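Local coordinates for magnesium and cobalt efflux protein (Bordetella parapertussis, PDB 3JTF) that probably takes part in magnesium and cobalt transport, and binds AMP through the CBS domain pair that makes up this fragment, at residues Arg16-Asp21 with Thr36-Phe41; Arg40-Glu45 with Ile52-Ala57; Asn99-Val104 with Leu114-Asp119. All coordinates share one frame; numbering follows the deposited sequence.

Contact 1 (Arg16-Asp21 with Thr36-Phe41). With AMP (adenosine monophosphate), chain F; SO4 (sulfate ion), chain H.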
loop_
_atom_site.group_PDB
_atom_site.type_symbol
_atom_site.label_atom_id
_atom_site.label_comp_id
_atom_site.label_asym_id
_atom_site.label_seq_id
_atom_site.Cartn_x
_atom_site.Cartn_y
_atom_site.Cartn_z
ATOM N N ARG B 16 -17.227 2.061 8.156
ATOM C CA ARG B 16 -15.843 1.777 8.545
ATOM C C ARG B 16 -14.797 2.459 7.658
ATOM O O ARG B 16 -13.592 2.318 7.886
ATOM C CB ARG B 16 -15.563 0.266 8.511
ATOM C CG ARG B 16 -16.241 -0.573 9.579
ATOM C CD ARG B 16 -15.357 -1.831 9.937
ATOM N NE ARG B 16 -16.208 -2.996 10.114
ATOM C CZ ARG B 16 -16.134 -4.112 9.404
ATOM N NH1 ARG B 16 -15.195 -4.278 8.466
ATOM N NH2 ARG B 16 -17.004 -5.080 9.648
HETATM N N MSE B 17 -15.220 3.227 6.682
HETATM C CA MSE B 17 -14.255 3.850 5.797
HETATM C C MSE B 17 -13.531 5.010 6.445
HETATM O O MSE B 17 -14.145 5.816 7.123
HETATM C CB MSE B 17 -14.934 4.332 4.527
HETATM C CG MSE B 17 -15.566 3.227 3.768
HETATM SE SE MSE B 17 -16.309 3.891 2.049
HETATM C CE MSE B 17 -17.549 5.100 2.645
ATOM N N ASP B 18 -12.218 5.063 6.261
ATOM C CA ASP B 18 -11.438 6.206 6.656
ATOM C C ASP B 18 -11.430 7.150 5.461
ATOM O O ASP B 18 -10.849 6.832 4.394
ATOM C CB ASP B 18 -9.997 5.815 7.035
ATOM C CG ASP B 18 -9.927 5.027 8.324
ATOM O OD1 ASP B 18 -10.647 5.384 9.269
ATOM O OD2 ASP B 18 -9.170 4.033 8.406
ATOM N N LEU B 19 -12.072 8.297 5.647
ATOM C CA LEU B 19 -12.273 9.287 4.587
ATOM C C LEU B 19 -11.579 10.543 4.932
ATOM O O LEU B 19 -11.345 10.792 6.102
ATOM C CB LEU B 19 -13.741 9.674 4.511
ATOM C CG LEU B 19 -14.756 8.566 4.289
ATOM C CD1 LEU B 19 -16.178 9.110 4.212
ATOM C CD2 LEU B 19 -14.409 7.890 3.032
ATOM N N LEU B 20 -11.314 11.381 3.936
ATOM C CA LEU B 20 -10.755 12.707 4.177
ATOM C C LEU B 20 -11.703 13.785 3.637
ATOM O O LEU B 20 -12.212 13.671 2.533
ATOM C CB LEU B 20 -9.396 12.827 3.473
ATOM C CG LEU B 20 -8.252 11.931 4.001
ATOM C CD1 LEU B 20 -6.952 12.128 3.209
ATOM C CD2 LEU B 20 -8.010 12.190 5.494
ATOM N N ASP B 21 -11.891 14.849 4.413
ATOM C CA ASP B 21 -12.699 15.988 4.017
ATOM C C ASP B 21 -11.749 17.009 3.386
ATOM O O ASP B 21 -10.882 17.564 4.084
ATOM C CB ASP B 21 -13.346 16.569 5.251
ATOM C CG ASP B 21 -14.095 17.864 5.004
ATOM O OD1 ASP B 21 -14.078 18.454 3.915
ATOM O OD2 ASP B 21 -14.701 18.292 5.987
ATOM N N THR B 36 -3.842 6.794 10.771
ATOM C CA THR B 36 -4.494 5.618 10.235
ATOM C C THR B 36 -3.400 4.857 9.579
ATOM O O THR B 36 -2.520 5.441 8.922
ATOM C CB THR B 36 -5.531 5.936 9.147
ATOM O OG1 THR B 36 -4.819 6.150 7.932
ATOM C CG2 THR B 36 -6.341 7.147 9.472
ATOM N N ALA B 37 -3.455 3.553 9.670
ATOM C CA ALA B 37 -2.571 2.750 8.854
ATOM C C ALA B 37 -3.259 2.363 7.518
ATOM O O ALA B 37 -3.545 1.154 7.298
ATOM C CB ALA B 37 -2.126 1.488 9.656
ATOM N N HIS B 38 -3.552 3.360 6.657
ATOM C CA HIS B 38 -3.909 3.120 5.244
ATOM C C HIS B 38 -3.127 4.061 4.347
ATOM O O HIS B 38 -2.722 5.113 4.779
ATOM C CB HIS B 38 -5.400 3.298 4.990
ATOM C CG HIS B 38 -6.247 2.350 5.763
ATOM N ND1 HIS B 38 -6.096 0.983 5.683
ATOM C CD2 HIS B 38 -7.217 2.570 6.680
ATOM C CE1 HIS B 38 -6.959 0.402 6.506
ATOM N NE2 HIS B 38 -7.651 1.347 7.121
ATOM N N SER B 39 -2.899 3.652 3.115
ATOM C CA SER B 39 -2.159 4.452 2.141
ATOM C C SER B 39 -3.081 5.305 1.257
ATOM O O SER B 39 -2.623 6.257 0.651
ATOM C CB SER B 39 -1.323 3.547 1.232
ATOM O OG SER B 39 -2.143 2.497 0.670
ATOM N N ARG B 40 -4.347 4.926 1.150
ATOM C CA ARG B 40 -5.285 5.549 0.223
ATOM C C ARG B 40 -6.608 5.912 0.918
ATOM O O ARG B 40 -7.112 5.143 1.722
ATOM C CB ARG B 40 -5.587 4.598 -0.919
ATOM C CG ARG B 40 -4.367 4.147 -1.741
ATOM C CD ARG B 40 -4.673 2.831 -2.433
ATOM N NE ARG B 40 -4.761 1.784 -1.422
ATOM C CZ ARG B 40 -4.783 0.488 -1.666
ATOM N NH1 ARG B 40 -4.858 -0.351 -0.655
ATOM N NH2 ARG B 40 -4.713 0.029 -2.914
ATOM N N PHE B 41 -7.161 7.069 0.583
ATOM C CA PHE B 41 -8.348 7.607 1.255
ATOM C C PHE B 41 -9.311 8.135 0.235
ATOM O O PHE B 41 -8.942 8.989 -0.576
ATOM C CB PHE B 41 -7.947 8.716 2.220
ATOM C CG PHE B 41 -6.950 8.273 3.232
ATOM C CD1 PHE B 41 -5.591 8.269 2.924
ATOM C CD2 PHE B 41 -7.366 7.803 4.462
ATOM C CE1 PHE B 41 -4.668 7.814 3.816
ATOM C CE2 PHE B 41 -6.460 7.368 5.389
ATOM C CZ PHE B 41 -5.087 7.354 5.072
HETATM P P AMP F . -4.019 -0.715 3.209
HETATM O O1P AMP F . -4.154 0.347 2.172
HETATM O O2P AMP F . -2.813 -1.585 3.081
HETATM O O3P AMP F . -4.207 -0.189 4.593
HETATM O "O5'" AMP F . -5.252 -1.716 3.074
HETATM C "C5'" AMP F . -5.403 -2.751 4.056
HETATM C "C4'" AMP F . -6.869 -3.024 4.186
HETATM O "O4'" AMP F . -7.604 -1.993 4.878
HETATM C "C3'" AMP F . -7.492 -3.067 2.787
HETATM O "O3'" AMP F . -7.225 -4.310 2.128
HETATM C "C2'" AMP F . -8.916 -2.863 3.156
HETATM O "O2'" AMP F . -9.254 -4.108 3.878
HETATM C "C1'" AMP F . -8.787 -1.679 4.125
HETATM N N9 AMP F . -8.644 -0.249 3.669
HETATM C C8 AMP F . -7.775 0.343 2.798
HETATM N N7 AMP F . -7.977 1.692 2.735
HETATM C C5 AMP F . -8.972 1.977 3.608
HETATM C C6 AMP F . -9.667 3.187 4.075
HETATM N N6 AMP F . -9.362 4.382 3.559
HETATM N N1 AMP F . -10.664 3.048 4.976
HETATM C C2 AMP F . -10.984 1.868 5.511
HETATM N N3 AMP F . -10.366 0.723 5.170
HETATM C C4 AMP F . -9.386 0.722 4.219
HETATM S S SO4 H . -4.365 -3.593 -2.369
HETATM O O1 SO4 H . -2.968 -3.250 -2.588
HETATM O O2 SO4 H . -4.661 -4.902 -2.817
HETATM O O3 SO4 H . -4.653 -3.434 -0.929
HETATM O O4 SO4 H . -5.190 -2.624 -3.047
HETATM O O HOH W 1 -9.799 0.850 8.602
#

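Contact 2 (Arg40-Glu45 with Ile52-Ala57). With AMP (adenosine monophosphate), chain F; SO4 (sulfate ion), chain H.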
loop_
_atom_site.group_PDB
_atom_site.type_symbol
_atom_site.label_atom_id
_atom_site.label_comp_id
_atom_site.label_asym_id
_atom_site.label_seq_id
_atom_site.Cartn_x
_atom_site.Cartn_y
_atom_site.Cartn_z
ATOM N N ARG B 40 -4.347 4.926 1.150
ATOM C CA ARG B 40 -5.285 5.549 0.223
ATOM C C ARG B 40 -6.608 5.912 0.918
ATOM O O ARG B 40 -7.112 5.143 1.722
ATOM C CB ARG B 40 -5.587 4.598 -0.919
ATOM C CG ARG B 40 -4.367 4.147 -1.741
ATOM C CD ARG B 40 -4.673 2.831 -2.433
ATOM N NE ARG B 40 -4.761 1.784 -1.422
ATOM C CZ ARG B 40 -4.783 0.488 -1.666
ATOM N NH1 ARG B 40 -4.858 -0.351 -0.655
ATOM N NH2 ARG B 40 -4.713 0.029 -2.914
ATOM N N PHE B 41 -7.161 7.069 0.583
ATOM C CA PHE B 41 -8.348 7.607 1.255
ATOM C C PHE B 41 -9.311 8.135 0.235
ATOM O O PHE B 41 -8.942 8.989 -0.576
ATOM C CB PHE B 41 -7.947 8.716 2.220
ATOM C CG PHE B 41 -6.950 8.273 3.232
ATOM C CD1 PHE B 41 -5.591 8.269 2.924
ATOM C CD2 PHE B 41 -7.366 7.803 4.462
ATOM C CE1 PHE B 41 -4.668 7.814 3.816
ATOM C CE2 PHE B 41 -6.460 7.368 5.389
ATOM C CZ PHE B 41 -5.087 7.354 5.072
ATOM N N PRO B 42 -10.547 7.626 0.243
ATOM C CA PRO B 42 -11.580 8.401 -0.432
ATOM C C PRO B 42 -11.716 9.794 0.167
ATOM O O PRO B 42 -11.607 9.954 1.367
ATOM C CB PRO B 42 -12.864 7.589 -0.213
ATOM C CG PRO B 42 -12.402 6.233 0.265
ATOM C CD PRO B 42 -11.124 6.521 1.017
ATOM N N VAL B 43 -11.932 10.768 -0.706
ATOM C CA VAL B 43 -12.035 12.168 -0.349
ATOM C C VAL B 43 -13.419 12.679 -0.627
ATOM O O VAL B 43 -14.009 12.363 -1.677
ATOM C CB VAL B 43 -10.984 12.996 -1.132
ATOM C CG1 VAL B 43 -11.126 14.498 -0.802
ATOM C CG2 VAL B 43 -9.555 12.483 -0.783
ATOM N N TYR B 44 -13.991 13.403 0.338
ATOM C CA TYR B 44 -15.291 14.009 0.125
ATOM C C TYR B 44 -15.281 15.517 0.300
ATOM O O TYR B 44 -14.339 16.096 0.782
ATOM C CB TYR B 44 -16.360 13.374 1.024
ATOM C CG TYR B 44 -16.257 13.750 2.481
ATOM C CD1 TYR B 44 -16.917 14.866 2.978
ATOM C CD2 TYR B 44 -15.496 12.977 3.363
ATOM C CE1 TYR B 44 -16.835 15.213 4.347
ATOM C CE2 TYR B 44 -15.424 13.283 4.718
ATOM C CZ TYR B 44 -16.085 14.393 5.208
ATOM O OH TYR B 44 -15.990 14.706 6.556
ATOM N N GLU B 45 -16.385 16.128 -0.097
ATOM C CA GLU B 45 -16.605 17.552 0.116
ATOM C C GLU B 45 -18.045 17.775 0.466
ATOM O O GLU B 45 -18.958 17.251 -0.206
ATOM C CB GLU B 45 -16.173 18.374 -1.107
ATOM C CG GLU B 45 -16.118 19.911 -0.853
ATOM C CD GLU B 45 -15.389 20.641 -1.978
ATOM O OE1 GLU B 45 -15.091 19.986 -3.006
ATOM O OE2 GLU B 45 -15.105 21.850 -1.840
ATOM N N ILE B 52 -15.259 12.854 -4.090
ATOM C CA ILE B 52 -14.713 13.590 -5.233
ATOM C C ILE B 52 -13.430 12.923 -5.741
ATOM O O ILE B 52 -12.799 13.430 -6.650
ATOM C CB ILE B 52 -14.474 15.080 -4.900
ATOM C CG1 ILE B 52 -13.552 15.240 -3.693
ATOM C CG2 ILE B 52 -15.835 15.836 -4.657
ATOM C CD1 ILE B 52 -12.858 16.602 -3.642
ATOM N N GLY B 53 -13.052 11.804 -5.132
ATOM C CA GLY B 53 -11.934 11.034 -5.563
ATOM C C GLY B 53 -11.180 10.307 -4.463
ATOM O O GLY B 53 -11.700 10.130 -3.371
ATOM N N ILE B 54 -9.970 9.873 -4.791
ATOM C CA ILE B 54 -9.094 9.122 -3.913
ATOM C C ILE B 54 -7.758 9.832 -3.782
ATOM O O ILE B 54 -7.183 10.268 -4.769
ATOM C CB ILE B 54 -8.784 7.723 -4.459
ATOM C CG1 ILE B 54 -10.075 6.999 -4.869
ATOM C CG2 ILE B 54 -7.933 6.907 -3.402
ATOM C CD1 ILE B 54 -11.019 6.643 -3.715
ATOM N N LEU B 55 -7.280 9.976 -2.551
ATOM C CA LEU B 55 -5.971 10.571 -2.312
ATOM C C LEU B 55 -5.024 9.464 -1.878
ATOM O O LEU B 55 -5.333 8.705 -0.961
ATOM C CB LEU B 55 -6.026 11.640 -1.215
ATOM C CG LEU B 55 -4.676 12.321 -0.866
ATOM C CD1 LEU B 55 -4.214 13.209 -2.059
ATOM C CD2 LEU B 55 -4.870 13.168 0.363
ATOM N N LEU B 56 -3.898 9.361 -2.575
ATOM C CA LEU B 56 -2.776 8.537 -2.129
ATOM C C LEU B 56 -1.929 9.395 -1.180
ATOM O O LEU B 56 -1.414 10.439 -1.559
ATOM C CB LEU B 56 -1.971 8.071 -3.355
ATOM C CG LEU B 56 -0.765 7.149 -3.141
ATOM C CD1 LEU B 56 -1.137 5.694 -2.671
ATOM C CD2 LEU B 56 0.106 7.111 -4.441
ATOM N N ALA B 57 -1.802 8.956 0.063
ATOM C CA ALA B 57 -1.135 9.728 1.127
ATOM C C ALA B 57 0.248 10.230 0.733
ATOM O O ALA B 57 0.593 11.359 1.053
ATOM C CB ALA B 57 -0.980 8.890 2.376
HETATM P P AMP F . -4.019 -0.715 3.209
HETATM O O1P AMP F . -4.154 0.347 2.172
HETATM O O2P AMP F . -2.813 -1.585 3.081
HETATM O O3P AMP F . -4.207 -0.189 4.593
HETATM O "O5'" AMP F . -5.252 -1.716 3.074
HETATM C "C5'" AMP F . -5.403 -2.751 4.056
HETATM C "C4'" AMP F . -6.869 -3.024 4.186
HETATM O "O4'" AMP F . -7.604 -1.993 4.878
HETATM C "C3'" AMP F . -7.492 -3.067 2.787
HETATM O "O3'" AMP F . -7.225 -4.310 2.128
HETATM C "C2'" AMP F . -8.916 -2.863 3.156
HETATM O "O2'" AMP F . -9.254 -4.108 3.878
HETATM C "C1'" AMP F . -8.787 -1.679 4.125
HETATM N N9 AMP F . -8.644 -0.249 3.669
HETATM C C8 AMP F . -7.775 0.343 2.798
HETATM N N7 AMP F . -7.977 1.692 2.735
HETATM C C5 AMP F . -8.972 1.977 3.608
HETATM C C6 AMP F . -9.667 3.187 4.075
HETATM N N6 AMP F . -9.362 4.382 3.559
HETATM N N1 AMP F . -10.664 3.048 4.976
HETATM C C2 AMP F . -10.984 1.868 5.511
HETATM N N3 AMP F . -10.366 0.723 5.170
HETATM C C4 AMP F . -9.386 0.722 4.219
HETATM S S SO4 H . -4.365 -3.593 -2.369
HETATM O O1 SO4 H . -2.968 -3.250 -2.588
HETATM O O2 SO4 H . -4.661 -4.902 -2.817
HETATM O O3 SO4 H . -4.653 -3.434 -0.929
HETATM O O4 SO4 H . -5.190 -2.624 -3.047
#

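Contact 3 (Asn99-Val104 with Leu114-Asp119). With AMP (adenosine monophosphate), chain F; SO4 (sulfate ion), chain H.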
loop_
_atom_site.group_PDB
_atom_site.type_symbol
_atom_site.label_atom_id
_atom_site.label_comp_id
_atom_site.label_asym_id
_atom_site.label_seq_id
_atom_site.Cartn_x
_atom_site.Cartn_y
_atom_site.Cartn_z
ATOM N N ASN B 99 -5.254 1.422 -10.397
ATOM C CA ASN B 99 -6.058 1.627 -9.211
ATOM C C ASN B 99 -6.370 0.279 -8.494
ATOM O O ASN B 99 -7.119 -0.547 -9.025
ATOM C CB ASN B 99 -7.384 2.314 -9.599
ATOM C CG ASN B 99 -7.193 3.670 -10.310
ATOM O OD1 ASN B 99 -6.701 4.608 -9.701
ATOM N ND2 ASN B 99 -7.625 3.781 -11.603
ATOM N N HIS B 100 -5.872 0.088 -7.275
ATOM C CA HIS B 100 -6.163 -1.127 -6.508
ATOM C C HIS B 100 -7.196 -0.937 -5.378
ATOM O O HIS B 100 -7.391 -1.819 -4.540
ATOM C CB HIS B 100 -4.880 -1.793 -6.006
ATOM C CG HIS B 100 -4.036 -2.369 -7.105
ATOM N ND1 HIS B 100 -2.811 -2.945 -6.869
ATOM C CD2 HIS B 100 -4.236 -2.446 -8.444
ATOM C CE1 HIS B 100 -2.306 -3.387 -8.009
ATOM N NE2 HIS B 100 -3.149 -3.093 -8.983
ATOM N N LEU B 101 -7.883 0.191 -5.416
ATOM C CA LEU B 101 -8.945 0.515 -4.463
ATOM C C LEU B 101 -10.123 1.022 -5.261
ATOM O O LEU B 101 -9.956 1.887 -6.141
ATOM C CB LEU B 101 -8.475 1.588 -3.475
ATOM C CG LEU B 101 -9.468 1.884 -2.326
ATOM C CD1 LEU B 101 -8.818 2.227 -0.974
ATOM C CD2 LEU B 101 -10.396 3.004 -2.738
ATOM N N ALA B 102 -11.312 0.486 -4.976
ATOM C CA ALA B 102 -12.533 0.926 -5.617
ATOM C C ALA B 102 -13.571 1.253 -4.542
ATOM O O ALA B 102 -13.568 0.662 -3.468
ATOM C CB ALA B 102 -13.094 -0.185 -6.578
ATOM N N ILE B 103 -14.440 2.201 -4.864
ATOM C CA ILE B 103 -15.574 2.506 -4.059
ATOM C C ILE B 103 -16.726 1.650 -4.554
ATOM O O ILE B 103 -16.965 1.548 -5.749
ATOM C CB ILE B 103 -15.941 4.007 -4.162
ATOM C CG1 ILE B 103 -14.796 4.918 -3.711
ATOM C CG2 ILE B 103 -17.243 4.331 -3.341
ATOM C CD1 ILE B 103 -14.324 4.616 -2.310
ATOM N N VAL B 104 -17.457 1.056 -3.625
ATOM C CA VAL B 104 -18.522 0.141 -3.953
ATOM C C VAL B 104 -19.873 0.857 -3.870
ATOM O O VAL B 104 -20.152 1.573 -2.883
ATOM C CB VAL B 104 -18.527 -1.032 -2.984
ATOM C CG1 VAL B 104 -19.692 -2.006 -3.289
ATOM C CG2 VAL B 104 -17.155 -1.731 -3.000
ATOM N N LEU B 114 -15.986 0.255 0.397
ATOM C CA LEU B 114 -14.798 0.255 -0.433
ATOM C C LEU B 114 -14.186 -1.149 -0.425
ATOM O O LEU B 114 -14.478 -1.977 0.428
ATOM C CB LEU B 114 -13.804 1.359 -0.021
ATOM C CG LEU B 114 -12.984 1.244 1.264
ATOM C CD1 LEU B 114 -11.901 0.179 1.168
ATOM C CD2 LEU B 114 -12.366 2.612 1.624
ATOM N N VAL B 115 -13.370 -1.423 -1.414
ATOM C CA VAL B 115 -12.783 -2.733 -1.588
ATOM C C VAL B 115 -11.429 -2.538 -2.248
ATOM O O VAL B 115 -11.238 -1.585 -3.033
ATOM C CB VAL B 115 -13.739 -3.673 -2.376
ATOM C CG1 VAL B 115 -13.886 -3.214 -3.804
ATOM C CG2 VAL B 115 -13.284 -5.147 -2.231
ATOM N N THR B 116 -10.484 -3.394 -1.874
ATOM C CA THR B 116 -9.127 -3.397 -2.435
ATOM C C THR B 116 -8.741 -4.758 -3.000
ATOM O O THR B 116 -9.382 -5.774 -2.713
ATOM C CB THR B 116 -8.029 -2.974 -1.417
ATOM O OG1 THR B 116 -7.784 -4.022 -0.470
ATOM C CG2 THR B 116 -8.373 -1.634 -0.682
HETATM N N MSE B 117 -7.687 -4.762 -3.821
HETATM C CA MSE B 117 -7.198 -6.011 -4.429
HETATM C C MSE B 117 -6.811 -7.033 -3.385
HETATM O O MSE B 117 -7.018 -8.222 -3.589
HETATM C CB MSE B 117 -6.004 -5.778 -5.363
HETATM C CG MSE B 117 -5.767 -7.016 -6.323
HETATM SE SE MSE B 117 -4.341 -6.568 -7.578
HETATM C CE MSE B 117 -2.854 -6.901 -6.324
ATOM N N GLU B 118 -6.244 -6.564 -2.273
ATOM C CA GLU B 118 -5.898 -7.450 -1.165
ATOM C C GLU B 118 -7.098 -8.184 -0.613
ATOM O O GLU B 118 -7.012 -9.401 -0.406
ATOM C CB GLU B 118 -5.191 -6.671 -0.044
ATOM C CG GLU B 118 -4.663 -7.515 1.143
ATOM C CD GLU B 118 -4.185 -6.596 2.336
ATOM O OE1 GLU B 118 -3.251 -5.787 2.108
ATOM O OE2 GLU B 118 -4.748 -6.651 3.470
ATOM N N ASP B 119 -8.210 -7.468 -0.396
ATOM C CA ASP B 119 -9.460 -8.091 0.068
ATOM C C ASP B 119 -9.924 -9.185 -0.909
ATOM O O ASP B 119 -10.389 -10.228 -0.509
ATOM C CB ASP B 119 -10.610 -7.082 0.209
ATOM C CG ASP B 119 -10.332 -5.976 1.230
ATOM O OD1 ASP B 119 -9.773 -6.277 2.302
ATOM O OD2 ASP B 119 -10.660 -4.800 0.913
HETATM P P AMP F . -4.019 -0.715 3.209
HETATM O O1P AMP F . -4.154 0.347 2.172
HETATM O O2P AMP F . -2.813 -1.585 3.081
HETATM O O3P AMP F . -4.207 -0.189 4.593
HETATM O "O5'" AMP F . -5.252 -1.716 3.074
HETATM C "C5'" AMP F . -5.403 -2.751 4.056
HETATM C "C4'" AMP F . -6.869 -3.024 4.186
HETATM O "O4'" AMP F . -7.604 -1.993 4.878
HETATM C "C3'" AMP F . -7.492 -3.067 2.787
HETATM O "O3'" AMP F . -7.225 -4.310 2.128
HETATM C "C2'" AMP F . -8.916 -2.863 3.156
HETATM O "O2'" AMP F . -9.254 -4.108 3.878
HETATM C "C1'" AMP F . -8.787 -1.679 4.125
HETATM N N9 AMP F . -8.644 -0.249 3.669
HETATM C C8 AMP F . -7.775 0.343 2.798
HETATM N N7 AMP F . -7.977 1.692 2.735
HETATM C C5 AMP F . -8.972 1.977 3.608
HETATM C C6 AMP F . -9.667 3.187 4.075
HETATM N N6 AMP F . -9.362 4.382 3.559
HETATM N N1 AMP F . -10.664 3.048 4.976
HETATM C C2 AMP F . -10.984 1.868 5.511
HETATM N N3 AMP F . -10.366 0.723 5.170
HETATM C C4 AMP F . -9.386 0.722 4.219
HETATM S S SO4 H . -4.365 -3.593 -2.369
HETATM O O1 SO4 H . -2.968 -3.250 -2.588
HETATM O O2 SO4 H . -4.661 -4.902 -2.817
HETATM O O3 SO4 H . -4.653 -3.434 -0.929
HETATM O O4 SO4 H . -5.190 -2.624 -3.047
#

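Contact 1 (Arg16-Asp21 with Thr36-Phe41)
Leu20 and Phe41 form the tight end of this contact: the isobutyl group of Leu20 lies against the root of the phenylalanine side chain, with Leu20 CG 3.7 Å from Phe41 CB. The ring edge of Phe41 then reaches the backbone of the preceding loop, where Phe41 CD2 comes to 3.6 Å from Asp18 O. That carbonyl and the Asp18 amide read the adenine of AMP: Asp18 N donates to N1 at 2.9 Å and N6 donates to Asp18 O at 3.0 Å, both nearly straight. The other end is polar and partly open to solvent. Asp18 CG lies anti to its carbonyl carbon (chi1 -70°), which brings OD2 to the edge of the His38 ring, 3.0 Å from His38 CD2, and one water links OD2 to His38 NE2. Adenine covers one face of this imidazole, C4 over its centre, while His38 ND1 points at AMP O3P, at a doubtfully short separation. Lys58 of the second subunit donates to Thr36 O. Strands 20-21 and 40-44 are the parallel strands of a beta-alpha-beta unit, and the connecting helix 26-35 packs on Leu20 and Phe41 through Ile33.

Contact 2 (Arg40-Glu45 with Ile52-Ala57)
Val43 spreads its two methyls between Ile52 and Leu55. CG1, anti to the backbone N (chi1 178°), meets the side chain of Ile52, with Val43 CG1 3.8 Å from Ile52 CG1. The other methyl turns toward Leu55, placing Val43 CG2 3.7 Å from Leu55 CB. Between those two partners in the chain lies Gly53; the valine methyls diverge to either neighbour, and Val43 CB lies against the carbonyl oxygen of the glycine, to which Val43 N also donates at 2.8 Å. Gly53 adopts backbone angles readily open to glycine alone (phi 148°, psi -164°). Further along, on the face that carries Val43 and Leu55, the edge of the Phe41 ring reaches the methyl of Ala57, a light touch at 4.1 Å between Phe41 CE1 and Ala57 CB.

The opposite face carries Arg40, Pro42, Ile54 and Leu56. Ile54 bends so that its CD1 lies 3.8 Å from Pro42 CA, filling the angle beside the proline ring, and its CG2 faces the CB of Arg40. Leu56 CD1 lies 3.7 Å from Arg40 CG. Beyond it the arginine chain bends at chi3 and carries the guanidinium to the AMP phosphate and a sulfate ion. Antiparallel backbone bonds hold the two strands together, among them the reciprocal pair between Phe41 and Leu55.

Strand 40-44 is the middle strand of its sheet, with 20-21 on its other side. Pro42 and Ile54 pack on Ile103 of strand 101-105, whereas Leu55 lies against Leu20 and reaches Leu74 of helix 71-74.

Contact 3 (Asn99-Val104 with Leu114-Asp119)
Strands 101-104 and 114-116 run antiparallel, their directions 153° apart, with Ala102 and Val115 exchanging two backbone bonds and Met117 N donating to His100 O at 3.0 Å where the second strand gives way to a helix. Beyond that last bond the selenomethionine Met117 lies alongside His100 and sets its selenium over the imidazole face: SE is 3.9 Å from the ring centroid and only 12° off the normal, a Met-aromatic contact.

On one face of the hairpin, Val104 CG2 packs 3.7 Å from Val115 CG1, and Ala102 adds its methyl beside the same valine branch. On the other, Leu101 CD1 touches Thr116 CG2 at 3.9 Å, while Ile103 CD1 meets Leu114 CB. Leu114 holds its CG between the backbone N and the carbonyl carbon (chi1 73°), and its CD2 reaches AMP C6 at 3.7 Å, giving the adenine an apolar wall.

Thr116 is the N-cap of helix 117-126. Its amide is taken by Asp119 OD2 at 3.1 Å, and its OG1 shares a hydrogen bond with AMP O3' at 2.7 Å. Asp119 uses its other oxygen, OD1, to accept from both ribose hydroxyls, O2' and O3'. One carboxylate thus ties the start of the helix to the sugar. A sulfate, probably from the crystallisation liquor, lies nearby, where the helix dipole would favour an anion. On this side of the pocket, then, apolar side chains meet the base and Thr116 and Asp119 bind the ribose; the base's hydrogen bonds come from Asp18 and Arg40.

From the N terminus, the chain passes through 16-21, runs through helix 26-35 and returns at 36-41, where contact 1 closes a beta-alpha-beta loop. Contact 2 starts on the residues where contact 1 ends, sharing Arg40 and Phe41, and closes the short hairpin to 52-57. Contact 3 comes later, as a separate hairpin in the second CBS domain. Contacts 1 and 2 thus adjoin, overlapping at 40-41; contact 3 follows both in series, and none nests within another. In space, however, the two halves meet: Arg40 lies against His100 and Thr116, and Ile54 against Leu101. AMP bridges the same boundary, touched by all three contacts, so the nucleotide joins the two CBS domains.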